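Local coordinates for oligopeptide-binding protein AppA (Bacillus subtilis, PDB 1XOC), which binds oligopeptides as the solute-binding component of an ABC-type permease that can substitute for the Opp system in sporulation and genetic competence, at residues Lys281-Ala286 with Ala340-Lys345; Thr289-Glu294 with Pro482-Tyr487. All blocks are in the same frame, centred on the assembly; numbering follows the deposited sequence.

Contact 1 (Lys281-Ala286 with Ala340-Lys345); sequences KKVRQA and AEAGWK
Lys282 starts with CG anti to its backbone N (chi1 -156°), then bends at chi3 and chi4, which carries its ammonium across to Glu341, whose own chain runs extended beyond CG; the two side chains meet at about a right angle. NZ and Glu341 OE1 are 3.3 Å apart, a salt bridge whose hydrogen bond is weak, while Glu341 OE2 is hydrogen-bonded to Gln337 NE2. The ammonium has a firmer partner in the carbonyl O of Met338, so that it reaches the last turn of helix 332-341 by two routes. Next to the ammonium along the chain, Lys282 CE lies 3.8 Å from Ala342 N, and the same CE borders the Ala342 methyl. Val283 supplies the buried half: CG2, set beside the backbone N, packs 3.9 Å from Ala342 CB and equally close to Trp344 NE1, meeting the pyrrole part of the indole obliquely. The helix ends in a Schellman motif at Gly343, whose phi is positive, and Trp344 follows it. Helix 281-289 is thereby packed against the C-terminal end of helix 332-341, with Met338 and Leu339 extending the packing to Ala286, Phe360 of strand 358-367 meeting the Trp344 ring, and helix 463-480 receiving Lys281 through Glu479.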
ATOM      1  N   LYS A 281      -4.032   0.566 -26.101  1.00 33.41           N
ATOM      2  CA  LYS A 281      -4.208   1.831 -25.391  1.00 33.35           C
ATOM      3  C   LYS A 281      -5.567   2.471 -25.679  1.00 33.01           C
ATOM      4  O   LYS A 281      -6.198   3.013 -24.776  1.00 31.74           O
ATOM      5  CB  LYS A 281      -3.113   2.816 -25.798  1.00 33.52           C
ATOM      6  CG  LYS A 281      -3.266   4.204 -25.204  1.00 34.63           C
ATOM      7  CD  LYS A 281      -2.121   5.125 -25.612  1.00 35.26           C
ATOM      8  CE  LYS A 281      -2.435   5.883 -26.876  1.00 38.94           C
ATOM      9  NZ  LYS A 281      -1.325   6.787 -27.270  1.00 40.59           N
ATOM     10  N   LYS A 282      -6.000   2.441 -26.941  1.00 32.63           N
ATOM     11  CA  LYS A 282      -7.255   3.105 -27.308  1.00 32.75           C
ATOM     12  C   LYS A 282      -8.466   2.454 -26.634  1.00 32.15           C
ATOM     13  O   LYS A 282      -9.410   3.149 -26.237  1.00 32.17           O
ATOM     14  CB  LYS A 282      -7.438   3.169 -28.827  1.00 32.93           C
ATOM     15  CG  LYS A 282      -8.352   4.303 -29.224  1.00 33.50           C
ATOM     16  CD  LYS A 282      -8.220   4.671 -30.683  1.00 35.55           C
ATOM     17  CE  LYS A 282      -9.254   3.965 -31.478  1.00 38.78           C
ATOM     18  NZ  LYS A 282     -10.559   4.314 -30.900  1.00 40.65           N
ATOM     19  N   VAL A 283      -8.416   1.133 -26.471  1.00 31.28           N
ATOM     20  CA  VAL A 283      -9.458   0.408 -25.737  1.00 30.83           C
ATOM     21  C   VAL A 283      -9.476   0.838 -24.262  1.00 30.44           C
ATOM     22  O   VAL A 283     -10.542   1.143 -23.727  1.00 30.20           O
ATOM     23  CB  VAL A 283      -9.305  -1.133 -25.892  1.00 30.47           C
ATOM     24  CG1 VAL A 283     -10.168  -1.917 -24.876  1.00 31.12           C
ATOM     25  CG2 VAL A 283      -9.656  -1.536 -27.329  1.00 30.87           C
ATOM     26  N   ARG A 284      -8.310   0.865 -23.615  1.00 31.06           N
ATOM     27  CA  ARG A 284      -8.230   1.322 -22.225  1.00 30.48           C
ATOM     28  C   ARG A 284      -8.753   2.747 -22.057  1.00 30.57           C
ATOM     29  O   ARG A 284      -9.501   3.030 -21.125  1.00 30.33           O
ATOM     30  CB  ARG A 284      -6.817   1.207 -21.667  1.00 30.13           C
ATOM     31  CG  ARG A 284      -6.323  -0.213 -21.593  1.00 31.19           C
ATOM     32  CD  ARG A 284      -5.087  -0.331 -20.753  1.00 30.85           C
ATOM     33  NE  ARG A 284      -4.015   0.568 -21.206  1.00 30.63           N
ATOM     34  CZ  ARG A 284      -3.096   0.260 -22.118  1.00 31.38           C
ATOM     35  NH1 ARG A 284      -3.099  -0.924 -22.716  1.00 31.07           N
ATOM     36  NH2 ARG A 284      -2.182   1.152 -22.461  1.00 32.06           N
ATOM     37  N   GLN A 285      -8.405   3.631 -22.988  1.00 30.36           N
ATOM     38  CA  GLN A 285      -8.935   4.995 -22.976  1.00 30.44           C
ATOM     39  C   GLN A 285     -10.460   5.014 -23.127  1.00 30.59           C
ATOM     40  O   GLN A 285     -11.146   5.822 -22.505  1.00 30.00           O
ATOM     41  CB  GLN A 285      -8.304   5.827 -24.091  1.00 30.70           C
ATOM     42  CG  GLN A 285      -6.817   6.125 -23.917  1.00 31.03           C
ATOM     43  CD  GLN A 285      -6.231   6.869 -25.094  1.00 31.56           C
ATOM     44  OE1 GLN A 285      -5.183   7.492 -24.972  1.00 34.60           O
ATOM     45  NE2 GLN A 285      -6.898   6.801 -26.249  1.00 31.38           N
ATOM     46  N   ALA A 286     -10.973   4.129 -23.972  1.00 30.31           N
ATOM     47  CA  ALA A 286     -12.415   3.995 -24.187  1.00 30.37           C
ATOM     48  C   ALA A 286     -13.136   3.531 -22.920  1.00 30.77           C
ATOM     49  O   ALA A 286     -14.235   4.008 -22.612  1.00 31.22           O
ATOM     50  CB  ALA A 286     -12.681   3.034 -25.318  1.00 30.60           C
ATOM     51  N   ALA A 340     -15.266   1.164 -31.746  1.00 29.61           N
ATOM     52  CA  ALA A 340     -15.492   0.858 -33.163  1.00 30.02           C
ATOM     53  C   ALA A 340     -14.224   1.123 -33.963  1.00 30.04           C
ATOM     54  O   ALA A 340     -13.796   0.279 -34.753  1.00 29.87           O
ATOM     55  CB  ALA A 340     -16.653   1.679 -33.698  1.00 30.03           C
ATOM     56  N   GLU A 341     -13.620   2.289 -33.745  1.00 30.73           N
ATOM     57  CA  GLU A 341     -12.328   2.631 -34.368  1.00 31.31           C
ATOM     58  C   GLU A 341     -11.243   1.594 -34.041  1.00 31.27           C
ATOM     59  O   GLU A 341     -10.391   1.306 -34.881  1.00 31.14           O
ATOM     60  CB  GLU A 341     -11.864   4.033 -33.932  1.00 31.56           C
ATOM     61  CG  GLU A 341     -12.590   5.184 -34.635  1.00 33.25           C
ATOM     62  CD  GLU A 341     -12.451   6.547 -33.927  1.00 33.70           C
ATOM     63  OE1 GLU A 341     -11.703   6.661 -32.920  1.00 37.71           O
ATOM     64  OE2 GLU A 341     -13.111   7.511 -34.398  1.00 37.71           O
ATOM     65  N   ALA A 342     -11.287   1.031 -32.833  1.00 31.43           N
ATOM     66  CA  ALA A 342     -10.343  -0.008 -32.405  1.00 31.37           C
ATOM     67  C   ALA A 342     -10.702  -1.416 -32.894  1.00 31.49           C
ATOM     68  O   ALA A 342     -10.042  -2.383 -32.516  1.00 31.31           O
ATOM     69  CB  ALA A 342     -10.194  -0.001 -30.890  1.00 31.21           C
ATOM     70  N   GLY A 343     -11.744  -1.542 -33.716  1.00 31.38           N
ATOM     71  CA  GLY A 343     -12.107  -2.822 -34.328  1.00 31.57           C
ATOM     72  C   GLY A 343     -13.226  -3.601 -33.657  1.00 31.85           C
ATOM     73  O   GLY A 343     -13.573  -4.692 -34.109  1.00 31.86           O
ATOM     74  N   TRP A 344     -13.803  -3.051 -32.592  1.00 32.02           N
ATOM     75  CA  TRP A 344     -14.856  -3.736 -31.845  1.00 32.14           C
ATOM     76  C   TRP A 344     -16.237  -3.310 -32.326  1.00 32.97           C
ATOM     77  O   TRP A 344     -16.550  -2.120 -32.369  1.00 34.37           O
ATOM     78  CB  TRP A 344     -14.710  -3.474 -30.340  1.00 31.45           C
ATOM     79  CG  TRP A 344     -13.533  -4.147 -29.771  1.00 30.35           C
ATOM     80  CD1 TRP A 344     -12.282  -3.614 -29.616  1.00 30.32           C
ATOM     81  CD2 TRP A 344     -13.456  -5.498 -29.292  1.00 29.22           C
ATOM     82  NE1 TRP A 344     -11.435  -4.550 -29.072  1.00 29.71           N
ATOM     83  CE2 TRP A 344     -12.129  -5.711 -28.858  1.00 29.02           C
ATOM     84  CE3 TRP A 344     -14.381  -6.540 -29.168  1.00 29.35           C
ATOM     85  CZ2 TRP A 344     -11.699  -6.931 -28.328  1.00 29.46           C
ATOM     86  CZ3 TRP A 344     -13.955  -7.754 -28.637  1.00 30.04           C
ATOM     87  CH2 TRP A 344     -12.623  -7.932 -28.210  1.00 30.10           C
ATOM     88  N   LYS A 345     -17.048  -4.286 -32.721  1.00 32.61           N
ATOM     89  CA  LYS A 345     -18.465  -4.054 -32.965  1.00 32.78           C
ATOM     90  C   LYS A 345     -19.215  -5.365 -32.797  1.00 32.27           C
ATOM     91  O   LYS A 345     -18.643  -6.435 -32.965  1.00 32.27           O
ATOM     92  CB  LYS A 345     -18.690  -3.441 -34.354  1.00 32.85           C
ATOM     93  CG  LYS A 345     -18.762  -4.412 -35.503  1.00 34.28           C
ATOM     94  CD  LYS A 345     -19.282  -3.720 -36.781  1.00 34.79           C
ATOM     95  CE  LYS A 345     -18.244  -2.742 -37.376  1.00 37.04           C
ATOM     96  NZ  LYS A 345     -17.973  -1.519 -36.544  1.00 37.48           N
TER

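Contact 2 (Thr289-Glu294 with Pro482-Tyr487); sequences TALDRE and PYTFLY
Arg293 reaches across to Phe485, and this is where the polar part of the contact lies. Its NH1 donates to the main-chain O of Phe485 over 3.0 Å, with an N-H...O angle of 152°. The oxygen sits at the edge of the guanidinium, 18° out of its plane, while the donor is tilted from the carbonyl plane. The bend of the arginine chain at chi3 (-70°) turns NE and the guanidinium so that NH1 reaches Phe485 O. CD lies 3.1 Å from the same Phe485 O, so CD and NH1 both lie against one oxygen. The other terminal nitrogen, NH2, has a weak hydrogen bond to the O of Lys327.

The strand concerned, 483-496, pairs with strand 265-271 in the large mixed sheet of this solute-binding protein. Leu486 and Tyr487 both face Val267 there and form a classic beta bulge. On the other segment, Asp292 is the N-cap of helix 293-300: its OD2 accepts from Ser295 N. Arg293 is the residue right after this N-cap, in the first turn.

The apolar contacts involve the aliphatic part of Arg293 and Leu291. The methyl CG2 of Thr484 touches two partners, Arg293 CD at 4.0 Å and Leu291 CD1 at 4.1 Å, and Thr484 OG1 is hydrogen-bonded to Thr288 OG1 and to Trp271 NE1. Further along the strand, Leu486 first heads away from the helix, yet its CD2 returns to lie 4.1 Å from Arg293 CG. The aliphatic part of the arginine thus runs past both Thr484 and Leu486, crossing each obliquely, while Leu291 also packs on Ile269 of the neighbouring strand.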
ATOM      1  N   THR A 289     -13.455   6.349 -20.638  1.00 29.20           N
ATOM      2  CA  THR A 289     -14.416   7.306 -21.191  1.00 29.12           C
ATOM      3  C   THR A 289     -15.850   6.820 -21.000  1.00 28.77           C
ATOM      4  O   THR A 289     -16.780   7.622 -20.941  1.00 28.46           O
ATOM      5  CB  THR A 289     -14.130   7.535 -22.695  1.00 29.32           C
ATOM      6  OG1 THR A 289     -12.786   7.977 -22.842  1.00 29.95           O
ATOM      7  CG2 THR A 289     -15.048   8.585 -23.307  1.00 29.51           C
ATOM      8  N   ALA A 290     -16.023   5.504 -20.911  1.00 29.56           N
ATOM      9  CA  ALA A 290     -17.352   4.901 -20.733  1.00 29.55           C
ATOM     10  C   ALA A 290     -17.852   4.960 -19.291  1.00 29.75           C
ATOM     11  O   ALA A 290     -19.018   4.650 -19.035  1.00 29.65           O
ATOM     12  CB  ALA A 290     -17.325   3.457 -21.175  1.00 30.20           C
ATOM     13  N   LEU A 291     -16.968   5.307 -18.361  1.00 30.38           N
ATOM     14  CA  LEU A 291     -17.300   5.279 -16.943  1.00 30.53           C
ATOM     15  C   LEU A 291     -17.558   6.670 -16.381  1.00 30.53           C
ATOM     16  O   LEU A 291     -16.723   7.576 -16.480  1.00 30.51           O
ATOM     17  CB  LEU A 291     -16.223   4.562 -16.146  1.00 30.83           C
ATOM     18  CG  LEU A 291     -15.994   3.094 -16.511  1.00 32.16           C
ATOM     19  CD1 LEU A 291     -14.718   2.548 -15.888  1.00 34.01           C
ATOM     20  CD2 LEU A 291     -17.231   2.242 -16.147  1.00 33.72           C
ATOM     21  N   ASP A 292     -18.726   6.818 -15.770  1.00 30.84           N
ATOM     22  CA  ASP A 292     -19.155   8.072 -15.187  1.00 30.86           C
ATOM     23  C   ASP A 292     -18.565   8.148 -13.786  1.00 31.00           C
ATOM     24  O   ASP A 292     -19.236   7.859 -12.787  1.00 30.46           O
ATOM     25  CB  ASP A 292     -20.682   8.145 -15.154  1.00 30.89           C
ATOM     26  CG  ASP A 292     -21.198   9.523 -14.760  1.00 31.26           C
ATOM     27  OD1 ASP A 292     -22.413   9.764 -14.952  1.00 32.77           O
ATOM     28  OD2 ASP A 292     -20.393  10.346 -14.245  1.00 32.31           O
ATOM     29  N   ARG A 293     -17.295   8.514 -13.712  1.00 30.94           N
ATOM     30  CA  ARG A 293     -16.579   8.492 -12.437  1.00 31.70           C
ATOM     31  C   ARG A 293     -17.129   9.497 -11.409  1.00 31.60           C
ATOM     32  O   ARG A 293     -17.110   9.246 -10.209  1.00 31.27           O
ATOM     33  CB  ARG A 293     -15.074   8.661 -12.668  1.00 31.30           C
ATOM     34  CG  ARG A 293     -14.417   7.414 -13.270  1.00 31.78           C
ATOM     35  CD  ARG A 293     -12.956   7.608 -13.535  1.00 34.20           C
ATOM     36  NE  ARG A 293     -12.799   8.522 -14.637  1.00 34.09           N
ATOM     37  CZ  ARG A 293     -11.750   9.311 -14.843  1.00 35.10           C
ATOM     38  NH1 ARG A 293     -10.708   9.345 -14.014  1.00 34.54           N
ATOM     39  NH2 ARG A 293     -11.765  10.088 -15.910  1.00 35.16           N
ATOM     40  N   GLU A 294     -17.675  10.616 -11.872  1.00 32.71           N
ATOM     41  CA  GLU A 294     -18.304  11.566 -10.945  1.00 33.60           C
ATOM     42  C   GLU A 294     -19.551  10.949 -10.308  1.00 33.93           C
ATOM     43  O   GLU A 294     -19.794  11.094  -9.107  1.00 33.98           O
ATOM     44  CB  GLU A 294     -18.624  12.875 -11.663  1.00 34.51           C
ATOM     45  CG  GLU A 294     -17.412  13.462 -12.378  1.00 38.17           C
ATOM     46  CD  GLU A 294     -17.086  14.841 -11.894  1.00 44.68           C
ATOM     47  OE1 GLU A 294     -17.518  15.815 -12.553  1.00 48.53           O
ATOM     48  OE2 GLU A 294     -16.421  14.935 -10.829  1.00 49.24           O
ATOM     49  N   PRO A 482      -2.953   2.879 -18.073  1.00 29.91           N
ATOM     50  CA  PRO A 482      -2.730   1.504 -17.637  1.00 30.08           C
ATOM     51  C   PRO A 482      -3.760   1.110 -16.565  1.00 30.66           C
ATOM     52  O   PRO A 482      -4.097  -0.077 -16.411  1.00 29.96           O
ATOM     53  CB  PRO A 482      -1.323   1.552 -17.068  1.00 30.20           C
ATOM     54  CG  PRO A 482      -1.119   2.999 -16.657  1.00 30.19           C
ATOM     55  CD  PRO A 482      -1.847   3.778 -17.686  1.00 30.31           C
ATOM     56  N   TYR A 483      -4.234   2.121 -15.840  1.00 31.00           N
ATOM     57  CA  TYR A 483      -5.364   2.023 -14.935  1.00 30.96           C
ATOM     58  C   TYR A 483      -6.428   3.025 -15.379  1.00 30.39           C
ATOM     59  O   TYR A 483      -6.106   4.024 -16.030  1.00 31.29           O
ATOM     60  CB  TYR A 483      -5.001   2.468 -13.509  1.00 31.90           C
ATOM     61  CG  TYR A 483      -3.885   1.772 -12.750  1.00 31.56           C
ATOM     62  CD1 TYR A 483      -3.408   0.519 -13.083  1.00 30.61           C
ATOM     63  CD2 TYR A 483      -3.311   2.399 -11.640  1.00 30.38           C
ATOM     64  CE1 TYR A 483      -2.415  -0.103 -12.324  1.00 31.62           C
ATOM     65  CE2 TYR A 483      -2.311   1.781 -10.873  1.00 31.28           C
ATOM     66  CZ  TYR A 483      -1.874   0.545 -11.206  1.00 32.09           C
ATOM     67  OH  TYR A 483      -0.880  -0.028 -10.439  1.00 33.06           O
ATOM     68  N   THR A 484      -7.674   2.760 -14.981  1.00 29.87           N
ATOM     69  CA  THR A 484      -8.675   3.795 -14.827  1.00 29.02           C
ATOM     70  C   THR A 484      -8.559   4.299 -13.397  1.00 29.59           C
ATOM     71  O   THR A 484      -8.835   3.576 -12.437  1.00 30.26           O
ATOM     72  CB  THR A 484     -10.109   3.289 -15.135  1.00 28.67           C
ATOM     73  OG1 THR A 484     -10.166   2.928 -16.507  1.00 30.26           O
ATOM     74  CG2 THR A 484     -11.110   4.314 -14.887  1.00 30.19           C
ATOM     75  N   PHE A 485      -8.145   5.542 -13.246  1.00 29.53           N
ATOM     76  CA  PHE A 485      -8.015   6.115 -11.933  1.00 28.98           C
ATOM     77  C   PHE A 485      -9.409   6.473 -11.459  1.00 29.17           C
ATOM     78  O   PHE A 485     -10.173   7.066 -12.209  1.00 29.43           O
ATOM     79  CB  PHE A 485      -7.072   7.332 -11.985  1.00 29.97           C
ATOM     80  CG  PHE A 485      -5.676   6.963 -12.378  1.00 29.68           C
ATOM     81  CD1 PHE A 485      -5.266   7.060 -13.712  1.00 32.94           C
ATOM     82  CD2 PHE A 485      -4.791   6.457 -11.446  1.00 32.34           C
ATOM     83  CE1 PHE A 485      -3.984   6.664 -14.095  1.00 31.88           C
ATOM     84  CE2 PHE A 485      -3.524   6.069 -11.817  1.00 32.23           C
ATOM     85  CZ  PHE A 485      -3.114   6.178 -13.141  1.00 31.23           C
ATOM     86  N   LEU A 486      -9.771   6.100 -10.227  1.00 29.40           N
ATOM     87  CA  LEU A 486     -11.137   6.301  -9.748  1.00 29.19           C
ATOM     88  C   LEU A 486     -11.260   7.482  -8.791  1.00 29.50           C
ATOM     89  O   LEU A 486     -11.935   8.448  -9.110  1.00 30.47           O
ATOM     90  CB  LEU A 486     -11.721   4.999  -9.155  1.00 29.54           C
ATOM     91  CG  LEU A 486     -11.994   3.814 -10.118  1.00 30.95           C
ATOM     92  CD1 LEU A 486     -12.432   2.614  -9.287  1.00 32.35           C
ATOM     93  CD2 LEU A 486     -12.990   4.148 -11.216  1.00 30.75           C
ATOM     94  N   TYR A 487     -10.636   7.418  -7.620  1.00 30.12           N
ATOM     95  CA  TYR A 487     -10.730   8.514  -6.667  1.00 29.67           C
ATOM     96  C   TYR A 487      -9.613   8.540  -5.629  1.00 28.63           C
ATOM     97  O   TYR A 487      -8.919   7.564  -5.424  1.00 27.80           O
ATOM     98  CB  TYR A 487     -12.081   8.534  -5.959  1.00 31.14           C
ATOM     99  CG  TYR A 487     -12.422   7.237  -5.287  1.00 33.30           C
ATOM    100  CD1 TYR A 487     -12.999   6.221  -6.001  1.00 36.31           C
ATOM    101  CD2 TYR A 487     -12.169   7.028  -3.944  1.00 36.54           C
ATOM    102  CE1 TYR A 487     -13.302   5.040  -5.427  1.00 36.79           C
ATOM    103  CE2 TYR A 487     -12.486   5.820  -3.349  1.00 35.76           C
ATOM    104  CZ  TYR A 487     -13.053   4.835  -4.110  1.00 35.09           C
ATOM    105  OH  TYR A 487     -13.391   3.616  -3.577  1.00 39.96           O
TER

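In the fold
The two contacts show how consecutive helices can tie distant parts of a chain together. Their centres lie about 16 Å apart, on the same side of the chain's centre. Helices 281-289 and 293-300 follow directly on one another, and their partners come later: 340-345 first, then 482-487, so the pairings cross along the sequence. Contact 1 joins helix to helix end, about 31 Å from the chain's centre; contact 2 is nearer the centre, at about 20 Å, and joins the start of a helix to the mixed sheet. They touch where Arg284 NE packs on Pro482 CA. Tyr487, on the strand of contact 2, packs on the bound peptide's backbone, which places that strand beside the ligand.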